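PDB 3I8S: ferrous iron transport protein B from Escherichia coli, which takes up ferrous iron across the inner membrane in a GTP-driven system, its N-terminal cytosolic domain, the part present here, binding guanine nucleotide. Local coordinates for residues 18-21 against 22-26; 171-174 against 175-178. All blocks are in the same frame, centred on the assembly; numbering follows the deposited sequence.

Contact 1 (18-21 against 22-26); sequences TLFN and QLTGS
T24 grips F20 twice, through the backbone carbonyl and over the ring. F20 O accepts the helical bond from T24 N (3.1 Å) and a second from T24 OG1 (2.9 Å), the hydroxyl arriving 41° above the carbonyl plane. A chi1 of 67° sets OG1 between the T24 backbone N and carbonyl carbon, turned back along the helix.

T24 CG2 makes a CH-pi contact 4.2 Å from the F20 ring centroid, and OG1 lies over the ring toward its rim. With an alanine here, F20 O would probably keep its backbone donor but lose the hydroxyl, and part of the ring face would be uncovered. These residues end helix 16-24, which begins within the P-loop of the G domain; F20 and T24 face strand 51-56.

One turn apart, L19 CD1 packs against L23 CD1 at 3.8 Å, beside I156 of helix 154-164. On the solvent side, Q22 CG, beside its own backbone N, comes 3.1 Å from T18 O.

At the C-terminal end G25, with positive phi, breaks the helix after G25 N bonds to N21 O. A water donates to G25 O (2.6 Å) and, at longer range, to N21 O.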
ATOM      1  N   THR A  18      13.451  11.466  -1.766  1.00 26.27           N
ATOM      2  CA  THR A  18      14.383  11.750  -2.856  0.50 26.37           C
ATOM      3  C   THR A  18      13.715  11.487  -4.213  1.00 25.08           C
ATOM      4  O   THR A  18      13.937  12.287  -5.150  1.00 24.26           O
ATOM      5  CB  THR A  18      15.676  10.964  -2.745  0.50 26.57           C
ATOM      6  OG1 THR A  18      15.360   9.569  -2.724  0.50 29.60           O
ATOM      7  CG2 THR A  18      16.448  11.383  -1.462  0.50 26.45           C
ATOM      8  N   LEU A  19      12.907  10.432  -4.308  1.00 25.35           N
ATOM      9  CA  LEU A  19      12.153  10.130  -5.544  1.00 24.92           C
ATOM     10  C   LEU A  19      11.197  11.284  -5.876  1.00 24.57           C
ATOM     11  O   LEU A  19      11.088  11.718  -7.021  1.00 24.78           O
ATOM     12  CB  LEU A  19      11.406   8.790  -5.491  1.00 25.23           C
ATOM     13  CG  LEU A  19      10.649   8.402  -6.776  1.00 25.26           C
ATOM     14  CD1 LEU A  19      11.593   8.520  -8.056  1.00 24.29           C
ATOM     15  CD2 LEU A  19      10.020   6.998  -6.638  1.00 25.76           C
ATOM     16  N   PHE A  20      10.491  11.750  -4.865  1.00 24.31           N
ATOM     17  CA  PHE A  20       9.571  12.878  -5.024  1.00 24.68           C
ATOM     18  C   PHE A  20      10.312  14.066  -5.623  1.00 24.83           C
ATOM     19  O   PHE A  20       9.866  14.641  -6.614  1.00 25.66           O
ATOM     20  CB  PHE A  20       8.965  13.289  -3.672  1.00 23.94           C
ATOM     21  CG  PHE A  20       8.008  14.417  -3.788  1.00 23.87           C
ATOM     22  CD1 PHE A  20       6.712  14.187  -4.270  1.00 23.83           C
ATOM     23  CD2 PHE A  20       8.390  15.700  -3.514  1.00 24.05           C
ATOM     24  CE1 PHE A  20       5.819  15.227  -4.423  1.00 22.11           C
ATOM     25  CE2 PHE A  20       7.477  16.770  -3.663  1.00 25.56           C
ATOM     26  CZ  PHE A  20       6.183  16.509  -4.130  1.00 22.65           C
ATOM     27  N   ASN A  21      11.440  14.416  -5.014  1.00 24.75           N
ATOM     28  CA  ASN A  21      12.235  15.550  -5.455  1.00 25.78           C
ATOM     29  C   ASN A  21      12.798  15.364  -6.869  1.00 25.33           C
ATOM     30  O   ASN A  21      12.826  16.301  -7.663  1.00 25.60           O
ATOM     31  CB  ASN A  21      13.345  15.819  -4.441  1.00 25.69           C
ATOM     32  CG  ASN A  21      12.822  16.440  -3.186  1.00 27.43           C
ATOM     33  OD1 ASN A  21      11.773  17.087  -3.203  1.00 26.86           O
ATOM     34  ND2 ASN A  21      13.565  16.284  -2.077  1.00 28.44           N
ATOM     35  N   GLN A  22      13.204  14.142  -7.184  1.00 25.47           N
ATOM     36  CA  GLN A  22      13.733  13.820  -8.505  1.00 26.70           C
ATOM     37  C   GLN A  22      12.668  13.963  -9.583  1.00 26.33           C
ATOM     38  O   GLN A  22      12.941  14.465 -10.667  1.00 28.08           O
ATOM     39  CB  GLN A  22      14.262  12.394  -8.511  1.00 27.22           C
ATOM     40  CG  GLN A  22      15.585  12.284  -7.816  1.00 28.22           C
ATOM     41  CD  GLN A  22      16.080  10.872  -7.668  1.00 29.83           C
ATOM     42  OE1 GLN A  22      15.345   9.902  -7.854  1.00 35.19           O
ATOM     43  NE2 GLN A  22      17.339  10.748  -7.276  1.00 37.18           N
ATOM     44  N   LEU A  23      11.457  13.531  -9.286  1.00 25.01           N
ATOM     45  CA  LEU A  23      10.363  13.533 -10.277  1.00 24.67           C
ATOM     46  C   LEU A  23       9.843  14.948 -10.533  1.00 24.63           C
ATOM     47  O   LEU A  23       9.589  15.342 -11.659  1.00 24.05           O
ATOM     48  CB  LEU A  23       9.249  12.633  -9.797  1.00 23.61           C
ATOM     49  CG  LEU A  23       9.522  11.140  -9.999  1.00 24.07           C
ATOM     50  CD1 LEU A  23       8.446  10.346  -9.301  1.00 22.38           C
ATOM     51  CD2 LEU A  23       9.566  10.842 -11.502  1.00 24.85           C
ATOM     52  N   THR A  24       9.743  15.729  -9.471  1.00 23.46           N
ATOM     53  CA  THR A  24       9.023  16.999  -9.514  1.00 25.05           C
ATOM     54  C   THR A  24       9.926  18.219  -9.638  1.00 26.24           C
ATOM     55  O   THR A  24       9.452  19.274 -10.037  1.00 26.78           O
ATOM     56  CB  THR A  24       8.093  17.183  -8.278  1.00 25.77           C
ATOM     57  OG1 THR A  24       8.872  17.318  -7.062  1.00 26.64           O
ATOM     58  CG2 THR A  24       7.137  16.013  -8.176  1.00 24.77           C
ATOM     59  N   GLY A  25      11.205  18.106  -9.285  1.00 26.01           N
ATOM     60  CA  GLY A  25      12.120  19.236  -9.362  1.00 26.00           C
ATOM     61  C   GLY A  25      11.596  20.441  -8.590  1.00 26.55           C
ATOM     62  O   GLY A  25      11.183  20.311  -7.435  1.00 25.99           O
ATOM     63  N   SER A  26      11.577  21.585  -9.260  1.00 26.10           N
ATOM     64  CA  SER A  26      11.158  22.867  -8.682  1.00 27.00           C
ATOM     65  C   SER A  26       9.630  23.007  -8.675  1.00 26.58           C
ATOM     66  O   SER A  26       9.109  23.931  -8.047  1.00 26.80           O
ATOM     67  CB  SER A  26      11.784  24.038  -9.462  1.00 27.56           C
ATOM     68  OG  SER A  26      11.269  24.101 -10.791  1.00 29.88           O
TER
HETATM   69  O   HOH W   1      12.986  19.157  -6.042  1.00 36.24           O

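Contact 2 (171-174 against 175-178); sequences NVEL and VHYA
The linker between helix 154-164 of the G domain and helix 179-191 of the cytosolic helical domain carries a local histidine-carboxylate bond, in which E173 reaches past two residues to H176. H176 ND1 donates to E173 OE1 at 2.8 Å, with an N-H...O angle of 164°, and the oxygen sits at the ring edge, in the imidazole plane. The nitrogen meets OE1 nearly in line with its C-O bond. The planes of the two flat groups are 26° apart. The nearest ring carbon to E173 OE1 is H176 CE1, at 3.6 Å.

Both side chains leave the main chain with CG anti to the backbone N, and a bend at chi2 of E173 (97°) swings the carboxylate along the chain to the histidine. The bond bridges two residues within the irregular linker, and the nearby carboxylate would probably stabilise a positively charged imidazole.

While this pair lies on the exposed side, the aliphatic residues between them turn to the protein. L174 rests on L109 of helix 98-111, and V175 fits between that helix, at L106 and E110, and helix 240-259, at A247 and C251. V175 CG1 also lies over one face of the Y177 ring, 3.4 Å above its plane and offset toward the rim. The Y177 hydroxyl bonds to E110 and R248, and A178 then takes the N-cap position of helix 179-191.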
ATOM      1  N   ASN A 171      -5.369 -10.172  -9.875  1.00 26.22           N
ATOM      2  CA  ASN A 171      -6.072 -10.925  -8.812  1.00 25.94           C
ATOM      3  C   ASN A 171      -5.271 -12.148  -8.366  1.00 26.11           C
ATOM      4  O   ASN A 171      -5.746 -13.284  -8.373  1.00 26.09           O
ATOM      5  CB  ASN A 171      -7.464 -11.364  -9.261  1.00 25.67           C
ATOM      6  CG  ASN A 171      -7.442 -12.260 -10.523  1.00 25.45           C
ATOM      7  OD1 ASN A 171      -6.753 -11.943 -11.496  1.00 25.34           O
ATOM      8  ND2 ASN A 171      -8.200 -13.374 -10.506  1.00 25.32           N
ATOM      9  N   VAL A 172      -4.033 -11.910  -8.024  1.00 26.79           N
ATOM     10  CA  VAL A 172      -3.158 -12.935  -7.481  1.00 28.88           C
ATOM     11  C   VAL A 172      -3.712 -13.422  -6.141  1.00 29.83           C
ATOM     12  O   VAL A 172      -4.431 -12.692  -5.458  1.00 31.94           O
ATOM     13  CB  VAL A 172      -1.763 -12.377  -7.250  1.00 28.63           C
ATOM     14  CG1 VAL A 172      -1.047 -12.103  -8.566  1.00 31.09           C
ATOM     15  CG2 VAL A 172      -1.861 -11.114  -6.439  1.00 29.69           C
ATOM     16  N   GLU A 173      -3.358 -14.630  -5.754  1.00 31.21           N
ATOM     17  CA  GLU A 173      -3.603 -15.045  -4.393  1.00 31.41           C
ATOM     18  C   GLU A 173      -2.636 -14.252  -3.570  1.00 31.33           C
ATOM     19  O   GLU A 173      -1.431 -14.304  -3.823  1.00 32.21           O
ATOM     20  CB  GLU A 173      -3.278 -16.506  -4.168  1.00 31.95           C
ATOM     21  CG  GLU A 173      -3.625 -16.946  -2.739  1.00 33.66           C
ATOM     22  CD  GLU A 173      -4.977 -17.627  -2.638  1.00 36.74           C
ATOM     23  OE1 GLU A 173      -5.501 -17.756  -1.504  1.00 37.31           O
ATOM     24  OE2 GLU A 173      -5.489 -18.055  -3.704  1.00 39.00           O
ATOM     25  N   LEU A 174      -3.128 -13.540  -2.570  1.00 31.68           N
ATOM     26  CA  LEU A 174      -2.212 -12.854  -1.665  1.00 30.82           C
ATOM     27  C   LEU A 174      -2.376 -13.476  -0.289  1.00 29.99           C
ATOM     28  O   LEU A 174      -2.008 -14.629  -0.058  1.00 27.92           O
ATOM     29  CB  LEU A 174      -2.491 -11.348  -1.659  1.00 31.94           C
ATOM     30  CG  LEU A 174      -2.157 -10.564  -2.930  1.00 35.21           C
ATOM     31  CD1 LEU A 174      -2.876  -9.224  -2.917  1.00 38.03           C
ATOM     32  CD2 LEU A 174      -0.644 -10.415  -3.071  1.00 37.19           C
ATOM     33  N   VAL A 175      -2.967 -12.740   0.642  1.00 29.70           N
ATOM     34  CA  VAL A 175      -3.060 -13.260   1.991  1.00 28.58           C
ATOM     35  C   VAL A 175      -4.147 -14.307   2.017  1.00 28.76           C
ATOM     36  O   VAL A 175      -5.216 -14.141   1.418  1.00 29.21           O
ATOM     37  CB  VAL A 175      -3.303 -12.129   3.012  1.00 29.11           C
ATOM     38  CG1 VAL A 175      -3.375 -12.710   4.416  1.00 26.69           C
ATOM     39  CG2 VAL A 175      -2.174 -11.116   2.905  1.00 26.35           C
ATOM     40  N   HIS A 176      -3.865 -15.411   2.690  1.00 27.69           N
ATOM     41  CA  HIS A 176      -4.818 -16.502   2.792  1.00 27.73           C
ATOM     42  C   HIS A 176      -5.419 -16.538   4.180  1.00 27.61           C
ATOM     43  O   HIS A 176      -4.962 -17.273   5.062  1.00 27.37           O
ATOM     44  CB  HIS A 176      -4.190 -17.863   2.445  1.00 27.93           C
ATOM     45  CG  HIS A 176      -5.210 -18.915   2.162  1.00 27.84           C
ATOM     46  ND1 HIS A 176      -5.745 -19.113   0.910  1.00 31.64           N
ATOM     47  CD2 HIS A 176      -5.833 -19.791   2.980  1.00 29.32           C
ATOM     48  CE1 HIS A 176      -6.646 -20.076   0.963  1.00 30.42           C
ATOM     49  NE2 HIS A 176      -6.715 -20.510   2.209  1.00 31.00           N
ATOM     50  N   TYR A 177      -6.466 -15.739   4.366  1.00 26.75           N
ATOM     51  CA  TYR A 177      -7.150 -15.676   5.645  1.00 26.46           C
ATOM     52  C   TYR A 177      -8.048 -16.872   5.880  1.00 25.97           C
ATOM     53  O   TYR A 177      -8.654 -17.404   4.932  1.00 24.48           O
ATOM     54  CB  TYR A 177      -8.028 -14.432   5.721  1.00 26.87           C
ATOM     55  CG  TYR A 177      -7.305 -13.127   5.583  1.00 27.13           C
ATOM     56  CD1 TYR A 177      -7.354 -12.399   4.398  1.00 28.35           C
ATOM     57  CD2 TYR A 177      -6.539 -12.624   6.633  1.00 25.84           C
ATOM     58  CE1 TYR A 177      -6.692 -11.171   4.300  1.00 27.88           C
ATOM     59  CE2 TYR A 177      -5.891 -11.415   6.542  1.00 28.71           C
ATOM     60  CZ  TYR A 177      -5.978 -10.696   5.360  1.00 28.47           C
ATOM     61  OH  TYR A 177      -5.331  -9.511   5.304  1.00 28.95           O
ATOM     62  N   ALA A 178      -8.155 -17.265   7.155  1.00 26.29           N
ATOM     63  CA  ALA A 178      -9.082 -18.334   7.599  1.00 26.18           C
ATOM     64  C   ALA A 178     -10.510 -17.999   7.158  1.00 26.36           C
ATOM     65  O   ALA A 178     -10.912 -16.816   7.224  1.00 26.26           O
ATOM     66  CB  ALA A 178      -9.001 -18.535   9.131  1.00 26.75           C
TER

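Contacts 1 and 2 lie on opposite sides of the chain's centre, with their own centres 35 Å apart and nearest atoms about 21 Å apart, so neither touches the other. Contact 1 belongs to the nucleotide-binding side: at their nearest atoms, T18 comes within about 4 Å of G15, a GTP-binding residue, and the F20 side chain within about 4 Å of that of D56, predicted to bind GTP. Contact 2 is away from these sites, at the passage from the G domain to the helical domain. Helix 154-164 relates the two: I156 packs on L19 and L23 of contact 1, and the chain beyond the helix's C-terminal end leads to residues 171-178.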